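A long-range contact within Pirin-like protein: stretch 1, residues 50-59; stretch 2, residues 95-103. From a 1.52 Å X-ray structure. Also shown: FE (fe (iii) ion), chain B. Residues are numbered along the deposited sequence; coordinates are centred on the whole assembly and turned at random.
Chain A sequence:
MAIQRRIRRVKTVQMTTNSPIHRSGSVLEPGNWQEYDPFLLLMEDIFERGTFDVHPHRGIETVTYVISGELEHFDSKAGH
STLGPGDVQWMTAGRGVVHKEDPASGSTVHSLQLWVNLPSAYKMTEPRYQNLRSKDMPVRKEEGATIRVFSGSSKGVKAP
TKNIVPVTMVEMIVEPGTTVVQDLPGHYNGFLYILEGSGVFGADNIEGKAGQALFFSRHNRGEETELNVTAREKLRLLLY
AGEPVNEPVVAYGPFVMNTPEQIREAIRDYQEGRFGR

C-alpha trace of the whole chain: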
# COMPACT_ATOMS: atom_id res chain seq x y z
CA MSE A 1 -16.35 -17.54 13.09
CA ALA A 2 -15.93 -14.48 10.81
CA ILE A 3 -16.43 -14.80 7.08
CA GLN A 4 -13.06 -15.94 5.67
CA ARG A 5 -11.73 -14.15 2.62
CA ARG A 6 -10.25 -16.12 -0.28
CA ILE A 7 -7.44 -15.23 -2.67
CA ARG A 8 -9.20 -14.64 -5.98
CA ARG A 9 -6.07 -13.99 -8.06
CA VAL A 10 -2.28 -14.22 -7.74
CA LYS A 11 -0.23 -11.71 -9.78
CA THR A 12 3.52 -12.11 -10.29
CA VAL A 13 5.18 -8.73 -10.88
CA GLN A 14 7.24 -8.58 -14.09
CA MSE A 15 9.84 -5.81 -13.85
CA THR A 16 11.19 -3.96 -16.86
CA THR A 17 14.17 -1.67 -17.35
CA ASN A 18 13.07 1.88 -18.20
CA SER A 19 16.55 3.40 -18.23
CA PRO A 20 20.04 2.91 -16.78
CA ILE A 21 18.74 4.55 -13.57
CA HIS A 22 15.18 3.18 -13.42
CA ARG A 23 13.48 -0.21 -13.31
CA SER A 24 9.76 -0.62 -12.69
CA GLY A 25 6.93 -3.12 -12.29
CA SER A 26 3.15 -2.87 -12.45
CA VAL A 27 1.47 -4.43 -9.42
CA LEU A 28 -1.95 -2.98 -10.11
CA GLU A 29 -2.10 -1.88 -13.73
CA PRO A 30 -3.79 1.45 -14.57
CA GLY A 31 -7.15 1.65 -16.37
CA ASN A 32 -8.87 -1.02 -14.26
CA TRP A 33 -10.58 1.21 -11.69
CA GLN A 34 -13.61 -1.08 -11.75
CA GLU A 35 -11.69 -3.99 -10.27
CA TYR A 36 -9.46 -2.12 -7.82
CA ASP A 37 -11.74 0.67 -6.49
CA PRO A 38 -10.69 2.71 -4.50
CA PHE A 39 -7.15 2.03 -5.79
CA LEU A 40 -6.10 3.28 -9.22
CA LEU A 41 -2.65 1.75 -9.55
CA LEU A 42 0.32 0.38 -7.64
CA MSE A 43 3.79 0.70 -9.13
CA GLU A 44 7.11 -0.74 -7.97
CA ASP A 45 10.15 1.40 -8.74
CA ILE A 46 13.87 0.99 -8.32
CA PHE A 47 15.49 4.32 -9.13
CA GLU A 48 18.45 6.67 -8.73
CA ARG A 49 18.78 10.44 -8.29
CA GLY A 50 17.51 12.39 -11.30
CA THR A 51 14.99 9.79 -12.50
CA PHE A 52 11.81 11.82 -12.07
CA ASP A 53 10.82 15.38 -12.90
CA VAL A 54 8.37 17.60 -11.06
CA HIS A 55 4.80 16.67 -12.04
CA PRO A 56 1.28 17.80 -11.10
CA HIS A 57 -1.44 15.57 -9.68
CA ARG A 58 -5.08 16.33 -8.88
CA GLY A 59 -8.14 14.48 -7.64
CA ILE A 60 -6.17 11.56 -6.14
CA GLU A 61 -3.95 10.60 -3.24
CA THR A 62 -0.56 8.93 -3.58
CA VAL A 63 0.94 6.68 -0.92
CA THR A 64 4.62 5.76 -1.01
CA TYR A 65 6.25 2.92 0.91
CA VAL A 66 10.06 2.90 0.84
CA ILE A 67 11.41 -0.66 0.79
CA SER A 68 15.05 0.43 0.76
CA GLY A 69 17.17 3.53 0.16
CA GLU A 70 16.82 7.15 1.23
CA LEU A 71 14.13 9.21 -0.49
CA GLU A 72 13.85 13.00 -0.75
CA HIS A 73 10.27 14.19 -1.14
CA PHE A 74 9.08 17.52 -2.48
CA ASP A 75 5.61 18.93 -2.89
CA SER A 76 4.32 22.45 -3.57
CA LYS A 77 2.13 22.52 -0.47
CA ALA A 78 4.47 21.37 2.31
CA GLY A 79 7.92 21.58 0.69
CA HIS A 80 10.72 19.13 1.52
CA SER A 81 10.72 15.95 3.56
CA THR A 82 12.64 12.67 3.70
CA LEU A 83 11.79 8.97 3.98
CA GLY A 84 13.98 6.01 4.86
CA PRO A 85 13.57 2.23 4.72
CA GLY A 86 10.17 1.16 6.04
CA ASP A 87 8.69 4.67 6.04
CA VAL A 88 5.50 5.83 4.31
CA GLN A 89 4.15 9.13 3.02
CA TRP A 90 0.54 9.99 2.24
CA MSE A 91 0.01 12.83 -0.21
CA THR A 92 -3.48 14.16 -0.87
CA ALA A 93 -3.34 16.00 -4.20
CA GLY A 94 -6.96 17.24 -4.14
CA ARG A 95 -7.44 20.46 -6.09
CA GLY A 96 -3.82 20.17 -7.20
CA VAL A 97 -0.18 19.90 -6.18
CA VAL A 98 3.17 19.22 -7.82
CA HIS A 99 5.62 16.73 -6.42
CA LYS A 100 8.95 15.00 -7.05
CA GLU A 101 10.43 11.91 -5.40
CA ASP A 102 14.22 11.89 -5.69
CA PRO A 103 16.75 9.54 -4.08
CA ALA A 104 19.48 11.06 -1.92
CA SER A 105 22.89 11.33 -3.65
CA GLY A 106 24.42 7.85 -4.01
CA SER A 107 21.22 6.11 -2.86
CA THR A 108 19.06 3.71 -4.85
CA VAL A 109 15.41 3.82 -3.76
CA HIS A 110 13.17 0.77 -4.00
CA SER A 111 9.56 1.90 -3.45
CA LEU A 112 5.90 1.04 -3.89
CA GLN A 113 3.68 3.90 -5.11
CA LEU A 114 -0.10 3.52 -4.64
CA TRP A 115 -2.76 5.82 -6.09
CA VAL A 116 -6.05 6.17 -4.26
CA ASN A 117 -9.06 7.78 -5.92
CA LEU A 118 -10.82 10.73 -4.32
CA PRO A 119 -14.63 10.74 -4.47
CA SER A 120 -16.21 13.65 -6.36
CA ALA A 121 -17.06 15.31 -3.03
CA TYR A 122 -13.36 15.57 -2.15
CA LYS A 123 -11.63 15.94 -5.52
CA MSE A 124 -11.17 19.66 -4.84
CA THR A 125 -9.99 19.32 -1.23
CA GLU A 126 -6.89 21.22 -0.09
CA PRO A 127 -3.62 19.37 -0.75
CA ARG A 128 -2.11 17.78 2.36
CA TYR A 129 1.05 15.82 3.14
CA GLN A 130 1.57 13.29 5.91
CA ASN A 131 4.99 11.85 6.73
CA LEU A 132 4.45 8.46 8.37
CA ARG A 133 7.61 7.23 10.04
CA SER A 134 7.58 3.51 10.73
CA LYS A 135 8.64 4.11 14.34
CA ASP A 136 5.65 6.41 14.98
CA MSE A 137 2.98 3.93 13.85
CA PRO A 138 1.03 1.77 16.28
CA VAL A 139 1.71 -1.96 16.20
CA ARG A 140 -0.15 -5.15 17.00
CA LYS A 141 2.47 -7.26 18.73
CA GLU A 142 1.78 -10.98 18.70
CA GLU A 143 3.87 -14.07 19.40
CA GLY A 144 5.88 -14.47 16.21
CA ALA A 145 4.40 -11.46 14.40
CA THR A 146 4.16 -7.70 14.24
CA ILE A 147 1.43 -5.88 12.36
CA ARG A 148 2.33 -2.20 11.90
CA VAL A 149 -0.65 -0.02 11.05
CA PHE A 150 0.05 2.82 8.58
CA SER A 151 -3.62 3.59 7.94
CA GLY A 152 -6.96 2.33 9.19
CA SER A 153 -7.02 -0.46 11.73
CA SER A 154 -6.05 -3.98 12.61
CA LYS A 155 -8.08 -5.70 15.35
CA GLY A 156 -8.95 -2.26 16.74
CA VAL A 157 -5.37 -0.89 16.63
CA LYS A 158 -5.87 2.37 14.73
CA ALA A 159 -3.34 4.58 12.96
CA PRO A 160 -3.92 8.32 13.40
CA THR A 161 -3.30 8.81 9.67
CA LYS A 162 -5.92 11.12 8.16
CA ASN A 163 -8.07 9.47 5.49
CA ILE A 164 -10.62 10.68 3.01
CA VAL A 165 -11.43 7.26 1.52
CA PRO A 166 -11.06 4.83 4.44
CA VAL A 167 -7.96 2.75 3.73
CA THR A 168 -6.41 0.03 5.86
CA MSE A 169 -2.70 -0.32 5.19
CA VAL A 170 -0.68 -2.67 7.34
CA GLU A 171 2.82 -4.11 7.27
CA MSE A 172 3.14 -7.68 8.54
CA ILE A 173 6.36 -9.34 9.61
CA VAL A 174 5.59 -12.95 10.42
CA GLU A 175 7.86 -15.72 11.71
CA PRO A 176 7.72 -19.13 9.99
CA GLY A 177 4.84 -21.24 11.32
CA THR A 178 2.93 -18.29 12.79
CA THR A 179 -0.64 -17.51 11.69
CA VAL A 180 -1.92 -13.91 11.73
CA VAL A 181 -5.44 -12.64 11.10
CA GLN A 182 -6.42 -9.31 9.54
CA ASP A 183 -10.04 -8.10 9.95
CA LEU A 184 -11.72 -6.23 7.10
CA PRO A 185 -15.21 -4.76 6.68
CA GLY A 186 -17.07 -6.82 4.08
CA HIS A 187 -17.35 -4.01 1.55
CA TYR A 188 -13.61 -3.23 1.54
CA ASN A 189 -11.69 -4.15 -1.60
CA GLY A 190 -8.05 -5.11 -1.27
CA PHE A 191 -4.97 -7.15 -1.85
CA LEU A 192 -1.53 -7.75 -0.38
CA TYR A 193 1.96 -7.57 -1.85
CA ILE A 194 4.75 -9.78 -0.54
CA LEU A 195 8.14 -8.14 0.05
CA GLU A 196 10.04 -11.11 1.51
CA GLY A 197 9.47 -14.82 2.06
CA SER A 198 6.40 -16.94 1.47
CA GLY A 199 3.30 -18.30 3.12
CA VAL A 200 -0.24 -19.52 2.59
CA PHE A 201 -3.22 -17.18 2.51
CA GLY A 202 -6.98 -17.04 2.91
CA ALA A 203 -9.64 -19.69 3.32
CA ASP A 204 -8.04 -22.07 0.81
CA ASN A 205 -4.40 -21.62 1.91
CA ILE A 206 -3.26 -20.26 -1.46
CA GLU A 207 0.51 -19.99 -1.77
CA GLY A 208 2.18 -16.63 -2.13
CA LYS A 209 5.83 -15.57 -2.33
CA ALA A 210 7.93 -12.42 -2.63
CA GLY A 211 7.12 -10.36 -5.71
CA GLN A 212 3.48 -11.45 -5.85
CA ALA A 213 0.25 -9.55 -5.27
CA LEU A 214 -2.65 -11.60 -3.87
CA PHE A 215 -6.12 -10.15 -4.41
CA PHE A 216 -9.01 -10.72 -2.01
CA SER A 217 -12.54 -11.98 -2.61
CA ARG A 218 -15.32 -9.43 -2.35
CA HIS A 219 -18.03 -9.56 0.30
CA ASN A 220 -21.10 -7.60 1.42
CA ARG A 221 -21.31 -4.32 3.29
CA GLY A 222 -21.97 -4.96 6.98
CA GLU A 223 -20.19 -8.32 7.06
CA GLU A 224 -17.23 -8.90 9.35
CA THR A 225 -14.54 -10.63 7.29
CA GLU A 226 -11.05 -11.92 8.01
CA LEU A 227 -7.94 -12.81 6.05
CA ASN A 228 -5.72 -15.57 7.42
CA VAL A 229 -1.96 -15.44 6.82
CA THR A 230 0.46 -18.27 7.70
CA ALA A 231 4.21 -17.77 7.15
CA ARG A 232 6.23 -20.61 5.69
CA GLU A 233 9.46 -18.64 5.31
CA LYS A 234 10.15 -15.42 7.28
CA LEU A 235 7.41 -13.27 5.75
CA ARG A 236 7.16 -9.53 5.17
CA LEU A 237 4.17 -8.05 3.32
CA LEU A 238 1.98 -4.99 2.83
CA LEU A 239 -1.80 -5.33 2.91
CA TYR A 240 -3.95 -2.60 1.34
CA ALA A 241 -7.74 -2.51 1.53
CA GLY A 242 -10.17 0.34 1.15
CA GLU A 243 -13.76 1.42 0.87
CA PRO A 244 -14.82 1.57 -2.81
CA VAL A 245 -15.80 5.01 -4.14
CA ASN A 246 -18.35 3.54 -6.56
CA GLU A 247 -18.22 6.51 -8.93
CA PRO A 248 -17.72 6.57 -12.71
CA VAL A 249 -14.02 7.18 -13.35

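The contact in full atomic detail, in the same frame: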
# COMPACT_ATOMS: atom_id res chain seq x y z
N GLY A 50 17.71 11.78 -9.99
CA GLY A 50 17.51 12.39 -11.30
C GLY A 50 16.50 11.69 -12.20
O GLY A 50 16.23 12.15 -13.31
N THR A 51 15.94 10.58 -11.71
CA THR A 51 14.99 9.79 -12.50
C THR A 51 13.73 10.58 -12.88
O THR A 51 13.36 10.64 -14.06
CB THR A 51 14.58 8.49 -11.76
OG1 THR A 51 15.73 7.64 -11.61
CG2 THR A 51 13.52 7.74 -12.55
N PHE A 52 13.09 11.16 -11.87
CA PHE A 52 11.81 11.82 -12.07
C PHE A 52 11.92 13.34 -12.14
O PHE A 52 12.83 13.94 -11.57
CB PHE A 52 10.82 11.41 -10.98
CG PHE A 52 10.47 9.96 -11.00
CD1 PHE A 52 9.75 9.42 -12.06
CD2 PHE A 52 10.86 9.13 -9.96
CE1 PHE A 52 9.44 8.06 -12.09
CE2 PHE A 52 10.55 7.78 -9.98
CZ PHE A 52 9.83 7.25 -11.04
N ASP A 53 10.97 13.93 -12.85
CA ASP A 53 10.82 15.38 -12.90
C ASP A 53 9.64 15.78 -12.04
O ASP A 53 8.87 14.93 -11.58
CB ASP A 53 10.60 15.82 -14.35
CG ASP A 53 11.82 15.58 -15.23
OD1 ASP A 53 12.96 15.80 -14.76
OD2 ASP A 53 11.63 15.16 -16.39
N VAL A 54 9.50 17.07 -11.81
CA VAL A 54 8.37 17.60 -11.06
C VAL A 54 7.11 17.45 -11.91
O VAL A 54 7.11 17.78 -13.10
CB VAL A 54 8.61 19.08 -10.69
CG1 VAL A 54 7.35 19.70 -10.11
CG2 VAL A 54 9.77 19.20 -9.70
N HIS A 55 6.04 16.93 -11.31
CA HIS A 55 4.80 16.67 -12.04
C HIS A 55 3.59 17.02 -11.18
O HIS A 55 3.60 16.80 -9.98
CB HIS A 55 4.67 15.20 -12.45
CG HIS A 55 5.67 14.75 -13.47
ND1 HIS A 55 5.79 15.35 -14.71
CD2 HIS A 55 6.57 13.74 -13.45
CE1 HIS A 55 6.74 14.74 -15.40
NE2 HIS A 55 7.23 13.76 -14.66
N PRO A 56 2.54 17.58 -11.80
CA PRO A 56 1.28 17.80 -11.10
C PRO A 56 0.45 16.53 -10.92
O PRO A 56 0.54 15.59 -11.72
CB PRO A 56 0.55 18.79 -12.01
CG PRO A 56 1.08 18.49 -13.37
CD PRO A 56 2.51 18.12 -13.18
N HIS A 57 -0.34 16.51 -9.85
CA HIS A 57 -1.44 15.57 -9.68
C HIS A 57 -2.65 16.31 -9.14
O HIS A 57 -2.52 17.32 -8.46
CB HIS A 57 -1.08 14.44 -8.70
CG HIS A 57 -0.08 13.46 -9.24
ND1 HIS A 57 -0.34 12.64 -10.32
CD2 HIS A 57 1.16 13.14 -8.82
CE1 HIS A 57 0.71 11.87 -10.55
NE2 HIS A 57 1.64 12.16 -9.66
N ARG A 58 -3.84 15.80 -9.45
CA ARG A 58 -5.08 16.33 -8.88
C ARG A 58 -6.12 15.23 -8.77
O ARG A 58 -6.12 14.28 -9.54
CB ARG A 58 -5.61 17.54 -9.68
CG ARG A 58 -6.04 17.29 -11.11
CD ARG A 58 -6.38 18.62 -11.80
NE ARG A 58 -6.91 18.42 -13.15
NH1 ARG A 58 -8.95 20.69 -12.10
N GLY A 59 -6.98 15.36 -7.76
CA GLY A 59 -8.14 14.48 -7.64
C GLY A 59 -7.85 13.08 -7.14
O GLY A 59 -8.71 12.19 -7.24
N ARG A 95 -7.32 19.46 -5.02
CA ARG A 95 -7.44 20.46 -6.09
C ARG A 95 -6.19 20.60 -6.96
O ARG A 95 -6.28 21.01 -8.12
CB ARG A 95 -7.86 21.82 -5.51
CG ARG A 95 -6.85 22.46 -4.58
CD ARG A 95 -7.40 23.76 -3.99
NE ARG A 95 -8.57 23.52 -3.15
CZ ARG A 95 -9.03 24.37 -2.24
NH2 ARG A 95 -10.10 24.06 -1.52
N GLY A 96 -5.03 20.25 -6.40
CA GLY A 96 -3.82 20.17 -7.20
C GLY A 96 -2.55 20.45 -6.43
O GLY A 96 -2.53 21.31 -5.54
N VAL A 97 -1.50 19.71 -6.78
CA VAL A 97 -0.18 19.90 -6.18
C VAL A 97 0.84 19.39 -7.18
O VAL A 97 0.51 18.56 -8.03
CB VAL A 97 -0.08 19.13 -4.82
CG1 VAL A 97 0.05 17.61 -5.03
CG2 VAL A 97 1.03 19.66 -3.95
N VAL A 98 2.08 19.89 -7.11
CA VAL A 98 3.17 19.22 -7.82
C VAL A 98 4.06 18.52 -6.82
O VAL A 98 4.15 18.92 -5.66
CB VAL A 98 4.03 20.15 -8.74
CG1 VAL A 98 3.19 20.74 -9.88
CG2 VAL A 98 4.72 21.24 -7.95
N HIS A 99 4.71 17.46 -7.28
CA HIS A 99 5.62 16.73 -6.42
C HIS A 99 6.80 16.17 -7.20
O HIS A 99 6.77 16.09 -8.43
CB HIS A 99 4.87 15.59 -5.71
CG HIS A 99 4.76 14.34 -6.53
ND1 HIS A 99 5.35 13.15 -6.16
CD2 HIS A 99 4.14 14.11 -7.71
CE1 HIS A 99 5.08 12.23 -7.07
NE2 HIS A 99 4.35 12.79 -8.02
N LYS A 100 7.84 15.76 -6.47
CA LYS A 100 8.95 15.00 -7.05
C LYS A 100 9.53 14.12 -5.96
O LYS A 100 9.74 14.57 -4.84
CB LYS A 100 10.03 15.92 -7.60
CG LYS A 100 11.24 15.19 -8.16
CD LYS A 100 12.21 16.14 -8.83
CE LYS A 100 13.60 15.51 -8.92
NZ LYS A 100 14.38 15.99 -10.08
N GLU A 101 9.79 12.86 -6.31
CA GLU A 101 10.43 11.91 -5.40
C GLU A 101 11.81 11.64 -5.97
O GLU A 101 11.93 11.18 -7.11
CB GLU A 101 9.62 10.61 -5.28
CG GLU A 101 8.11 10.82 -5.07
CD GLU A 101 7.77 11.64 -3.83
OE1 GLU A 101 8.54 11.60 -2.85
OE2 GLU A 101 6.71 12.30 -3.84
N ASP A 102 12.85 11.96 -5.19
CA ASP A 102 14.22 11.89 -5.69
C ASP A 102 15.12 11.20 -4.66
O ASP A 102 15.17 11.64 -3.51
CB ASP A 102 14.73 13.30 -6.00
CG ASP A 102 15.81 13.32 -7.07
OD1 ASP A 102 15.90 12.35 -7.86
OD2 ASP A 102 16.56 14.32 -7.15
N PRO A 103 15.81 10.11 -5.04
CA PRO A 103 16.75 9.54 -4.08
C PRO A 103 17.84 10.51 -3.64
O PRO A 103 18.27 11.37 -4.42
CB PRO A 103 17.36 8.35 -4.84
CG PRO A 103 16.29 8.00 -5.85
CD PRO A 103 15.77 9.33 -6.29
FE FE B . 3.75 11.57 -9.39
O HOH W 1 13.88 11.05 -9.15

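Strand 55-57 pairs antiparallel with strand 97-103, and the backbone polar groups of the short strand are satisfied largely by the longer one. His55 and His99 form one hydrogen-bonded pair, His55 N donating to His99 O (3.1 Å) and His99 N to His55 O (3.0 Å). His57 and Val97 form the next, with His57 N to Val97 O at 2.9 Å and Val97 N to His57 O at 3.1 Å. Between them lies the non-hydrogen-bonded pair Pro56–Val98, a position that asks for no N-H bond across the strands, so the missing amide hydrogen of Pro56 leaves the ladder intact. The same carbonyls also receive CA-H...O contacts, among them Val98 CA to His55 O and Pro56 CA to Val97 O, both at 3.3 Å.

His55, His57, Val97 and His99 project from one face of the sheet. There the iron ion is bound by His57 NE2 at 2.2 Å and His99 NE2 at 1.9 Å. His57 NE2 and His99 NE2 lie 3.2 Å apart because both bind the metal; they do not hydrogen-bond to each other, and the rings meet rim to rim. The other imidazole nitrogen of His99, ND1, donates to Glu101 OE2 (2.8 Å), so both ring nitrogens are engaged. On the opposite face, Val98 packs against Pro56, with Pro56 CB 3.9 Å from Val98 CG1; Val54 CG1 also approaches Val98 CB at 3.6 Å.

Beyond the ladder, side chains and water take over. The extended Lys100 side chain, all four chi angles t, carries NZ to Phe52 O (3.0 Å). Asp102 OD1 accepts from Gly50 N at 2.9 Å in a nearly linear bond (177°), and also from a water at 2.7 Å. That water accepts from Phe52 N (2.8 Å) and donates its second hydrogen to Glu101 O (2.8 Å), bridging the stretches where direct backbone pairing is absent.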